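PDB 3M94: translation initiation factor 4E from Ascaris suum, which binds the trimethylguanosine as well as, probably, the 7-methylguanosine cap of nematode mRNAs and so probably helps to initiate translation. Local coordinates for residues His94-Leu99 with Cys116-Asn121. Sequence-based numbering, arbitrary orientation.
With M7M (N,N,7-trimethylguanosine 5'-(trihydrogen diphosphate)), chain C.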
loop_
_atom_site.group_PDB
_atom_site.type_symbol
_atom_site.label_atom_id
_atom_site.label_comp_id
_atom_site.label_asym_id
_atom_site.label_seq_id
_atom_site.Cartn_x
_atom_site.Cartn_y
_atom_site.Cartn_z
ATOM N N HIS A 94 -6.306 -8.268 -6.766
ATOM C CA HIS A 94 -5.047 -8.999 -6.889
ATOM C C HIS A 94 -3.860 -8.104 -6.510
ATOM O O HIS A 94 -3.044 -8.481 -5.681
ATOM C CB HIS A 94 -4.891 -9.549 -8.310
ATOM C CG HIS A 94 -3.653 -10.364 -8.516
ATOM N ND1 HIS A 94 -3.568 -11.694 -8.156
ATOM C CD2 HIS A 94 -2.456 -10.047 -9.072
ATOM C CE1 HIS A 94 -2.367 -12.155 -8.463
ATOM N NE2 HIS A 94 -1.671 -11.176 -9.017
ATOM N N TYR A 95 -3.780 -6.918 -7.115
ATOM C CA TYR A 95 -2.726 -5.952 -6.802
ATOM C C TYR A 95 -2.660 -5.632 -5.302
ATOM O O TYR A 95 -1.593 -5.707 -4.700
ATOM C CB TYR A 95 -2.914 -4.668 -7.614
ATOM C CG TYR A 95 -2.378 -4.695 -9.046
ATOM C CD1 TYR A 95 -2.415 -3.541 -9.833
ATOM C CD2 TYR A 95 -1.819 -5.855 -9.608
ATOM C CE1 TYR A 95 -1.919 -3.531 -11.154
ATOM C CE2 TYR A 95 -1.311 -5.856 -10.930
ATOM C CZ TYR A 95 -1.376 -4.686 -11.697
ATOM O OH TYR A 95 -0.885 -4.658 -12.992
ATOM N N TRP A 96 -3.808 -5.278 -4.717
ATOM C CA TRP A 96 -3.907 -4.933 -3.294
ATOM C C TRP A 96 -3.462 -6.068 -2.374
ATOM O O TRP A 96 -2.613 -5.864 -1.520
ATOM C CB TRP A 96 -5.329 -4.481 -2.956
ATOM C CG TRP A 96 -5.576 -4.100 -1.508
ATOM C CD1 TRP A 96 -6.510 -4.627 -0.695
ATOM C CD2 TRP A 96 -4.895 -3.086 -0.744
ATOM N NE1 TRP A 96 -6.467 -4.012 0.536
ATOM C CE2 TRP A 96 -5.488 -3.057 0.527
ATOM C CE3 TRP A 96 -3.839 -2.197 -1.019
ATOM C CZ2 TRP A 96 -5.056 -2.188 1.549
ATOM C CZ3 TRP A 96 -3.429 -1.313 -0.022
ATOM C CH2 TRP A 96 -4.038 -1.319 1.251
ATOM N N LEU A 97 -4.014 -7.262 -2.558
ATOM C CA LEU A 97 -3.650 -8.407 -1.719
ATOM C C LEU A 97 -2.169 -8.792 -1.868
ATOM O O LEU A 97 -1.496 -9.017 -0.861
ATOM C CB LEU A 97 -4.549 -9.625 -1.993
ATOM C CG LEU A 97 -4.263 -10.885 -1.145
ATOM C CD1 LEU A 97 -4.256 -10.601 0.403
ATOM C CD2 LEU A 97 -5.262 -11.993 -1.473
ATOM N N GLU A 98 -1.660 -8.867 -3.105
ATOM C CA GLU A 98 -0.218 -9.104 -3.305
ATOM C C GLU A 98 0.658 -8.075 -2.569
ATOM O O GLU A 98 1.673 -8.433 -1.975
ATOM C CB GLU A 98 0.161 -9.107 -4.795
ATOM C CG GLU A 98 -0.465 -10.237 -5.633
ATOM C CD GLU A 98 -0.093 -11.635 -5.152
ATOM O OE1 GLU A 98 1.064 -11.852 -4.760
ATOM O OE2 GLU A 98 -0.958 -12.531 -5.178
ATOM N N LEU A 99 0.271 -6.802 -2.615
ATOM C CA LEU A 99 1.038 -5.777 -1.906
ATOM C C LEU A 99 0.999 -5.977 -0.386
ATOM O O LEU A 99 2.024 -5.843 0.277
ATOM C CB LEU A 99 0.581 -4.366 -2.297
ATOM C CG LEU A 99 1.344 -3.195 -1.683
ATOM C CD1 LEU A 99 2.858 -3.335 -1.887
ATOM C CD2 LEU A 99 0.844 -1.887 -2.302
ATOM N N CYS A 116 6.407 2.585 4.998
ATOM C CA CYS A 116 5.435 3.060 5.969
ATOM C C CYS A 116 4.132 2.284 5.878
ATOM O O CYS A 116 3.591 1.858 6.898
ATOM C CB CYS A 116 5.159 4.543 5.770
ATOM S SG CYS A 116 6.648 5.488 5.886
ATOM N N GLY A 117 3.620 2.116 4.661
ATOM C CA GLY A 117 2.423 1.317 4.469
ATOM C C GLY A 117 1.906 1.349 3.054
ATOM O O GLY A 117 2.525 1.955 2.176
ATOM N N ALA A 118 0.765 0.705 2.836
ATOM C CA ALA A 118 0.129 0.658 1.513
ATOM C C ALA A 118 -1.232 1.351 1.492
ATOM O O ALA A 118 -1.927 1.413 2.515
ATOM C CB ALA A 118 -0.034 -0.774 1.077
ATOM N N VAL A 119 -1.627 1.819 0.308
ATOM C CA VAL A 119 -2.900 2.508 0.136
ATOM C C VAL A 119 -3.585 2.073 -1.153
ATOM O O VAL A 119 -2.962 2.047 -2.230
ATOM C CB VAL A 119 -2.702 4.044 0.042
ATOM C CG1 VAL A 119 -4.060 4.784 -0.066
ATOM C CG2 VAL A 119 -1.892 4.562 1.214
ATOM N N VAL A 120 -4.872 1.745 -1.050
ATOM C CA VAL A 120 -5.689 1.646 -2.238
ATOM C C VAL A 120 -6.772 2.728 -2.218
ATOM O O VAL A 120 -7.536 2.835 -1.252
ATOM C CB VAL A 120 -6.257 0.217 -2.471
ATOM C CG1 VAL A 120 -7.002 -0.311 -1.241
ATOM C CG2 VAL A 120 -7.161 0.180 -3.736
ATOM N N ASN A 121 -6.803 3.542 -3.276
ATOM C CA ASN A 121 -7.853 4.537 -3.479
ATOM C C ASN A 121 -8.783 4.013 -4.562
ATOM O O ASN A 121 -8.336 3.720 -5.672
ATOM C CB ASN A 121 -7.261 5.890 -3.915
ATOM C CG ASN A 121 -6.135 6.361 -2.998
ATOM O OD1 ASN A 121 -4.982 6.435 -3.416
ATOM N ND2 ASN A 121 -6.466 6.673 -1.741
HETATM O OAX M7M C . -7.666 13.077 -6.121
HETATM O OAY M7M C . -8.031 10.674 -6.550
HETATM P PAZ M7M C . -7.928 11.651 -5.433
HETATM O OBA M7M C . -9.063 11.783 -4.475
HETATM O OBB M7M C . -2.988 13.163 4.403
HETATM C CBC M7M C . -3.772 11.590 2.286
HETATM O OBD M7M C . -6.611 11.323 -4.579
HETATM N NBE M7M C . -4.178 14.997 4.872
HETATM C CBF M7M C . -3.945 13.909 4.149
HETATM C CBG M7M C . -4.802 13.674 3.114
HETATM N NBH M7M C . -4.759 12.677 2.275
HETATM C CBI M7M C . -5.771 12.841 1.441
HETATM O OBJ M7M C . -7.506 9.716 -2.894
HETATM P PBK M7M C . -6.616 10.871 -3.041
HETATM O OBL M7M C . -5.208 10.839 -2.578
HETATM C CBM M7M C . -5.207 15.787 4.574
HETATM N NBN M7M C . -6.047 15.560 3.563
HETATM C CBO M7M C . -5.845 14.482 2.815
HETATM N NBP M7M C . -6.434 13.936 1.779
HETATM C CBQ M7M C . -7.616 14.458 1.097
HETATM O OBR M7M C . -8.001 13.619 0.025
HETATM C CBS M7M C . -7.624 14.152 -1.233
HETATM C CBT M7M C . -6.671 13.200 -1.920
HETATM O OBU M7M C . -7.390 12.085 -2.384
HETATM N NBV M7M C . -5.363 16.849 5.346
HETATM C CBW M7M C . -6.449 17.758 5.098
HETATM C CBX M7M C . -7.212 15.767 0.493
HETATM C CBY M7M C . -6.831 15.385 -0.911
HETATM C CBZ M7M C . -4.431 17.069 6.424
HETATM O OCA M7M C . -8.365 16.588 0.517
HETATM O OCB M7M C . -7.131 16.403 -1.850
#
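W96 and V120 meet where helix 88-104 packs on the curved antiparallel sheet of the eIF4E fold, segment 94-99 running nearly antiparallel to segment 116-121, their axes 9.5 Å apart at closest approach. The CB of W96 points toward the strand, and chi1 of 180° sets CG anti to the backbone N. CG itself lies 4.1 Å from V120 CG1. The fusion atoms CD2 and CE2 pass beneath that methyl, which sits over the six-membered ring, 3.5 Å from its centroid and 11° off the normal, a CH-pi contact; NE1 and CZ2 also lie near it. CE3 also meets V120 CB at 3.7 Å. CZ3 approaches V120 N and the V119 carbonyl carbon and meets A118 CB obliquely at 3.6 Å, while CH2 lies 3.7 Å from A118 O. L99 CD2 packs on the same methyl, 3.7 Å from A118 CB. V119 has its CB directed away from the helix, and its side chain touches Y58, F60 and W132. N121 ND2 is hydrogen-bonded to D56 OD1 and lies 3.4 Å from the cap diphosphate oxygen OBJ. No hydrogen bond joins the two segments; the contact is apolar and buried, on the face of the strand away from the cap.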